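Local coordinates for BPT4 GENE 59 helicase assembly protein (PDB 1C1K) that loads the replicative helicase onto forked DNA covered by single-stranded DNA-binding protein during replication, recombination and repair of phage T4 DNA, at residues A[6-20]-A[59-73]. Residues are numbered along the deposited sequence; the frame is centred on the assembly and turned at random.
Sequences MPAGGERYIDGKSVY and FQKLSEKYKLKELAL
Lys67 is the side chain to follow, because it runs outward between Glu11 and Tyr13. Its CB rests near Gly10 O. CG lies 3.4 Å from Tyr13 CZ, CD meets Glu11 OE1 at 3.6 Å, and CE is close to both Tyr13 OH and Glu11 OE1. Bends at chi3 and chi4 then turn NZ back to the loop, where it donates to Glu11 O at 3.0 Å, in the carbonyl plane, and makes a salt bridge with Glu11 OE1, met from above the carboxylate plane. Glu11 OE2 takes Lys69 NZ at 2.6 Å on its syn lone pair, so two lysines hold the carboxylate, and a water links Glu11 OE1 to Lys69 NZ.

Next to this network the backbone at the start of helix 68-81 is tied to the loop: Lys69 N donates to Gly10 O (2.8 Å) and Leu68 N to Arg12 O (2.7 Å). Farther along, Val19 fits as a knob among Phe59, Leu62, Ser63 and Leu71, with its CG2 tight against Ser63 CB at 3.4 Å. Tyr20 turns its ring edge to the face of Phe59, a T-shaped pair with planes at 86°.

The N-terminal loop thus drapes over the turn between helices 56-65 and 68-81, then enters helix 16-30, whose first turn crosses 59-65 at 106°; helix 95-107 packs against Leu62, Tyr66 and Leu73.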
loop_
_atom_site.group_PDB
_atom_site.type_symbol
_atom_site.label_atom_id
_atom_site.label_comp_id
_atom_site.label_asym_id
_atom_site.label_seq_id
_atom_site.Cartn_x
_atom_site.Cartn_y
_atom_site.Cartn_z
ATOM N N MET A 6 -5.990 -5.526 10.583
ATOM C CA MET A 6 -7.124 -4.626 10.763
ATOM C C MET A 6 -7.410 -4.310 12.220
ATOM O O MET A 6 -7.008 -5.046 13.121
ATOM C CB MET A 6 -8.382 -5.249 10.143
ATOM C CG MET A 6 -8.253 -5.600 8.669
ATOM S SD MET A 6 -8.509 -4.157 7.623
ATOM C CE MET A 6 -10.188 -3.838 7.941
ATOM N N PRO A 7 -8.097 -3.187 12.473
ATOM C CA PRO A 7 -8.413 -2.842 13.861
ATOM C C PRO A 7 -9.310 -3.940 14.439
ATOM O O PRO A 7 -10.055 -4.581 13.704
ATOM C CB PRO A 7 -9.140 -1.502 13.747
ATOM C CG PRO A 7 -9.593 -1.427 12.320
ATOM C CD PRO A 7 -8.585 -2.181 11.519
ATOM N N ALA A 8 -9.231 -4.165 15.745
ATOM C CA ALA A 8 -10.055 -5.199 16.367
ATOM C C ALA A 8 -11.527 -4.781 16.370
ATOM O O ALA A 8 -11.841 -3.589 16.358
ATOM C CB ALA A 8 -9.577 -5.466 17.788
ATOM N N GLY A 9 -12.420 -5.768 16.376
ATOM C CA GLY A 9 -13.851 -5.492 16.379
ATOM C C GLY A 9 -14.325 -4.817 15.105
ATOM O O GLY A 9 -15.081 -3.843 15.146
ATOM N N GLY A 10 -13.893 -5.360 13.972
ATOM C CA GLY A 10 -14.234 -4.803 12.676
ATOM C C GLY A 10 -15.688 -4.772 12.261
ATOM O O GLY A 10 -16.029 -4.043 11.341
ATOM N N GLU A 11 -16.548 -5.550 12.914
ATOM C CA GLU A 11 -17.964 -5.561 12.551
ATOM C C GLU A 11 -18.738 -4.407 13.182
ATOM O O GLU A 11 -19.900 -4.178 12.848
ATOM C CB GLU A 11 -18.615 -6.879 12.975
ATOM C CG GLU A 11 -18.085 -8.098 12.240
ATOM C CD GLU A 11 -18.243 -7.986 10.740
ATOM O OE1 GLU A 11 -19.377 -7.737 10.274
ATOM O OE2 GLU A 11 -17.231 -8.148 10.028
ATOM N N ARG A 12 -18.083 -3.684 14.083
ATOM C CA ARG A 12 -18.705 -2.570 14.797
ATOM C C ARG A 12 -19.039 -1.330 13.981
ATOM O O ARG A 12 -18.366 -1.000 13.006
ATOM C CB ARG A 12 -17.793 -2.081 15.928
ATOM C CG ARG A 12 -17.588 -3.013 17.088
ATOM C CD ARG A 12 -16.635 -2.358 18.087
ATOM N NE ARG A 12 -15.253 -2.352 17.603
ATOM C CZ ARG A 12 -14.336 -1.444 17.934
ATOM N NH1 ARG A 12 -14.636 -0.447 18.755
ATOM N NH2 ARG A 12 -13.106 -1.546 17.456
ATOM N N TYR A 13 -20.083 -0.632 14.415
ATOM C CA TYR A 13 -20.454 0.635 13.810
ATOM C C TYR A 13 -19.981 1.659 14.843
ATOM O O TYR A 13 -20.070 1.420 16.058
ATOM C CB TYR A 13 -21.961 0.727 13.595
ATOM C CG TYR A 13 -22.412 -0.129 12.431
ATOM C CD1 TYR A 13 -22.961 -1.391 12.648
ATOM C CD2 TYR A 13 -22.225 0.293 11.108
ATOM C CE1 TYR A 13 -23.310 -2.223 11.582
ATOM C CE2 TYR A 13 -22.572 -0.538 10.032
ATOM C CZ TYR A 13 -23.110 -1.791 10.283
ATOM O OH TYR A 13 -23.444 -2.627 9.241
ATOM N N ILE A 14 -19.454 2.779 14.359
ATOM C CA ILE A 14 -18.932 3.829 15.227
ATOM C C ILE A 14 -19.498 5.188 14.820
ATOM O O ILE A 14 -20.175 5.293 13.798
ATOM C CB ILE A 14 -17.383 3.841 15.166
ATOM C CG1 ILE A 14 -16.903 4.157 13.743
ATOM C CG2 ILE A 14 -16.853 2.472 15.591
ATOM C CD1 ILE A 14 -15.391 4.211 13.601
ATOM N N ASP A 15 -19.237 6.224 15.615
ATOM C CA ASP A 15 -19.778 7.536 15.285
ATOM C C ASP A 15 -18.893 8.368 14.355
ATOM O O ASP A 15 -17.788 7.962 14.005
ATOM C CB ASP A 15 -20.152 8.320 16.564
ATOM C CG ASP A 15 -18.960 8.663 17.447
ATOM O OD1 ASP A 15 -17.797 8.572 16.994
ATOM O OD2 ASP A 15 -19.203 9.044 18.618
ATOM N N GLY A 16 -19.408 9.522 13.944
ATOM C CA GLY A 16 -18.692 10.392 13.025
ATOM C C GLY A 16 -17.313 10.833 13.462
ATOM O O GLY A 16 -16.366 10.789 12.672
ATOM N N LYS A 17 -17.181 11.275 14.706
ATOM C CA LYS A 17 -15.872 11.707 15.173
ATOM C C LYS A 17 -14.900 10.529 15.183
ATOM O O LYS A 17 -13.709 10.690 14.908
ATOM C CB LYS A 17 -15.953 12.322 16.577
ATOM C CG LYS A 17 -14.579 12.763 17.089
ATOM C CD LYS A 17 -14.653 13.800 18.201
ATOM C CE LYS A 17 -13.246 14.181 18.654
ATOM N NZ LYS A 17 -13.184 14.565 20.099
ATOM N N SER A 18 -15.403 9.341 15.507
ATOM C CA SER A 18 -14.550 8.160 15.543
ATOM C C SER A 18 -14.059 7.816 14.142
ATOM O O SER A 18 -12.923 7.357 13.976
ATOM C CB SER A 18 -15.302 6.974 16.159
ATOM O OG SER A 18 -15.597 7.236 17.526
ATOM N N VAL A 19 -14.906 8.034 13.137
ATOM C CA VAL A 19 -14.512 7.764 11.757
ATOM C C VAL A 19 -13.390 8.747 11.404
ATOM O O VAL A 19 -12.407 8.383 10.757
ATOM C CB VAL A 19 -15.699 7.950 10.778
ATOM C CG1 VAL A 19 -15.215 7.867 9.335
ATOM C CG2 VAL A 19 -16.744 6.879 11.027
ATOM N N TYR A 20 -13.533 9.994 11.844
ATOM C CA TYR A 20 -12.513 10.996 11.575
ATOM C C TYR A 20 -11.192 10.584 12.229
ATOM O O TYR A 20 -10.135 10.714 11.619
ATOM C CB TYR A 20 -12.940 12.362 12.111
ATOM C CG TYR A 20 -11.785 13.346 12.230
ATOM C CD1 TYR A 20 -11.311 14.032 11.112
ATOM C CD2 TYR A 20 -11.177 13.591 13.465
ATOM C CE1 TYR A 20 -10.258 14.942 11.223
ATOM C CE2 TYR A 20 -10.132 14.492 13.585
ATOM C CZ TYR A 20 -9.679 15.166 12.462
ATOM O OH TYR A 20 -8.654 16.085 12.585
ATOM N N PHE A 59 -17.382 12.477 7.333
ATOM C CA PHE A 59 -17.132 11.428 8.302
ATOM C C PHE A 59 -18.441 10.957 8.924
ATOM O O PHE A 59 -18.594 9.778 9.251
ATOM C CB PHE A 59 -16.145 11.946 9.341
ATOM C CG PHE A 59 -14.873 12.467 8.725
ATOM C CD1 PHE A 59 -14.704 13.828 8.479
ATOM C CD2 PHE A 59 -13.882 11.585 8.304
ATOM C CE1 PHE A 59 -13.564 14.303 7.810
ATOM C CE2 PHE A 59 -12.744 12.046 7.636
ATOM C CZ PHE A 59 -12.584 13.406 7.388
ATOM N N GLN A 60 -19.393 11.874 9.067
ATOM C CA GLN A 60 -20.700 11.515 9.610
ATOM C C GLN A 60 -21.400 10.540 8.657
ATOM O O GLN A 60 -21.888 9.484 9.076
ATOM C CB GLN A 60 -21.567 12.764 9.796
ATOM C CG GLN A 60 -23.032 12.465 10.114
ATOM C CD GLN A 60 -23.215 11.686 11.408
ATOM O OE1 GLN A 60 -24.080 10.808 11.501
ATOM N NE2 GLN A 60 -22.411 12.007 12.412
ATOM N N LYS A 61 -21.438 10.872 7.368
ATOM C CA LYS A 61 -22.095 9.992 6.405
ATOM C C LYS A 61 -21.464 8.596 6.382
ATOM O O LYS A 61 -22.170 7.585 6.377
ATOM C CB LYS A 61 -22.055 10.606 5.001
ATOM C CG LYS A 61 -22.994 11.784 4.804
ATOM C CD LYS A 61 -24.434 11.406 5.109
ATOM C CE LYS A 61 -25.046 10.594 3.989
ATOM N NZ LYS A 61 -26.529 10.520 4.130
ATOM N N LEU A 62 -20.137 8.534 6.384
ATOM C CA LEU A 62 -19.471 7.238 6.368
ATOM C C LEU A 62 -19.825 6.426 7.614
ATOM O O LEU A 62 -20.051 5.221 7.524
ATOM C CB LEU A 62 -17.958 7.420 6.286
ATOM C CG LEU A 62 -17.353 7.450 4.879
ATOM C CD1 LEU A 62 -18.033 8.506 4.039
ATOM C CD2 LEU A 62 -15.854 7.729 4.989
ATOM N N SER A 63 -19.890 7.093 8.765
ATOM C CA SER A 63 -20.202 6.425 10.028
ATOM C C SER A 63 -21.584 5.783 10.063
ATOM O O SER A 63 -21.792 4.774 10.738
ATOM C CB SER A 63 -20.091 7.414 11.194
ATOM O OG SER A 63 -21.289 8.161 11.346
ATOM N N GLU A 64 -22.534 6.370 9.349
ATOM C CA GLU A 64 -23.890 5.836 9.356
ATOM C C GLU A 64 -24.013 4.516 8.624
ATOM O O GLU A 64 -24.763 3.639 9.036
ATOM C CB GLU A 64 -24.855 6.845 8.724
ATOM C CG GLU A 64 -24.946 8.159 9.477
ATOM C CD GLU A 64 -25.679 9.247 8.708
ATOM O OE1 GLU A 64 -26.203 8.969 7.613
ATOM O OE2 GLU A 64 -25.726 10.386 9.205
ATOM N N LYS A 65 -23.241 4.371 7.554
ATOM C CA LYS A 65 -23.328 3.198 6.699
ATOM C C LYS A 65 -22.302 2.078 6.791
ATOM O O LYS A 65 -22.656 0.909 6.634
ATOM C CB LYS A 65 -23.385 3.680 5.247
ATOM C CG LYS A 65 -23.376 2.576 4.210
ATOM C CD LYS A 65 -23.572 3.146 2.817
ATOM C CE LYS A 65 -23.483 2.061 1.759
ATOM N NZ LYS A 65 -24.830 1.521 1.413
ATOM N N TYR A 66 -21.043 2.419 7.041
ATOM C CA TYR A 66 -19.986 1.416 7.044
ATOM C C TYR A 66 -19.467 0.911 8.380
ATOM O O TYR A 66 -19.308 1.677 9.326
ATOM C CB TYR A 66 -18.801 1.940 6.219
ATOM C CG TYR A 66 -19.175 2.316 4.801
ATOM C CD1 TYR A 66 -19.458 3.641 4.459
ATOM C CD2 TYR A 66 -19.267 1.346 3.803
ATOM C CE1 TYR A 66 -19.824 3.992 3.164
ATOM C CE2 TYR A 66 -19.632 1.687 2.499
ATOM C CZ TYR A 66 -19.910 3.010 2.191
ATOM O OH TYR A 66 -20.294 3.344 0.915
ATOM N N LYS A 67 -19.192 -0.393 8.431
ATOM C CA LYS A 67 -18.652 -1.023 9.626
ATOM C C LYS A 67 -17.187 -0.625 9.722
ATOM O O LYS A 67 -16.591 -0.186 8.738
ATOM C CB LYS A 67 -18.752 -2.545 9.535
ATOM C CG LYS A 67 -20.119 -3.077 9.166
ATOM C CD LYS A 67 -20.029 -4.547 8.772
ATOM C CE LYS A 67 -21.295 -5.293 9.140
ATOM N NZ LYS A 67 -21.450 -5.417 10.622
ATOM N N LEU A 68 -16.607 -0.781 10.906
ATOM C CA LEU A 68 -15.212 -0.424 11.127
ATOM C C LEU A 68 -14.256 -1.034 10.099
ATOM O O LEU A 68 -13.382 -0.340 9.575
ATOM C CB LEU A 68 -14.789 -0.839 12.540
ATOM C CG LEU A 68 -13.318 -0.620 12.917
ATOM C CD1 LEU A 68 -12.934 0.841 12.706
ATOM C CD2 LEU A 68 -13.092 -1.027 14.372
ATOM N N LYS A 69 -14.413 -2.323 9.811
ATOM C CA LYS A 69 -13.538 -2.983 8.844
ATOM C C LYS A 69 -13.646 -2.328 7.462
ATOM O O LYS A 69 -12.637 -2.140 6.769
ATOM C CB LYS A 69 -13.872 -4.479 8.754
ATOM C CG LYS A 69 -15.283 -4.780 8.281
ATOM C CD LYS A 69 -15.550 -6.283 8.251
ATOM C CE LYS A 69 -16.721 -6.610 7.338
ATOM N NZ LYS A 69 -17.108 -8.048 7.419
ATOM N N GLU A 70 -14.864 -1.970 7.066
ATOM C CA GLU A 70 -15.073 -1.328 5.773
ATOM C C GLU A 70 -14.456 0.079 5.782
ATOM O O GLU A 70 -13.824 0.503 4.807
ATOM C CB GLU A 70 -16.571 -1.251 5.465
ATOM C CG GLU A 70 -17.243 -2.625 5.375
ATOM C CD GLU A 70 -18.756 -2.552 5.217
ATOM O OE1 GLU A 70 -19.427 -1.874 6.029
ATOM O OE2 GLU A 70 -19.282 -3.187 4.277
ATOM N N LEU A 71 -14.635 0.800 6.885
ATOM C CA LEU A 71 -14.085 2.146 7.007
ATOM C C LEU A 71 -12.561 2.083 6.899
ATOM O O LEU A 71 -11.948 2.882 6.198
ATOM C CB LEU A 71 -14.492 2.764 8.350
ATOM C CG LEU A 71 -15.985 3.092 8.499
ATOM C CD1 LEU A 71 -16.339 3.284 9.973
ATOM C CD2 LEU A 71 -16.314 4.346 7.696
ATOM N N ALA A 72 -11.952 1.125 7.592
ATOM C CA ALA A 72 -10.500 0.969 7.545
ATOM C C ALA A 72 -10.028 0.738 6.109
ATOM O O ALA A 72 -9.055 1.350 5.659
ATOM C CB ALA A 72 -10.075 -0.201 8.423
ATOM N N LEU A 73 -10.719 -0.148 5.396
ATOM C CA LEU A 73 -10.369 -0.467 4.009
ATOM C C LEU A 73 -10.532 0.741 3.093
ATOM O O LEU A 73 -9.717 0.957 2.196
ATOM C CB LEU A 73 -11.231 -1.628 3.503
ATOM C CG LEU A 73 -10.901 -3.001 4.097
ATOM C CD1 LEU A 73 -11.767 -4.071 3.446
ATOM C CD2 LEU A 73 -9.439 -3.310 3.880
HETATM O O HOH W 1 -20.022 -8.545 7.704
HETATM O O HOH W 2 -22.140 -1.833 6.673
HETATM O O HOH W 3 -19.810 3.058 11.589
#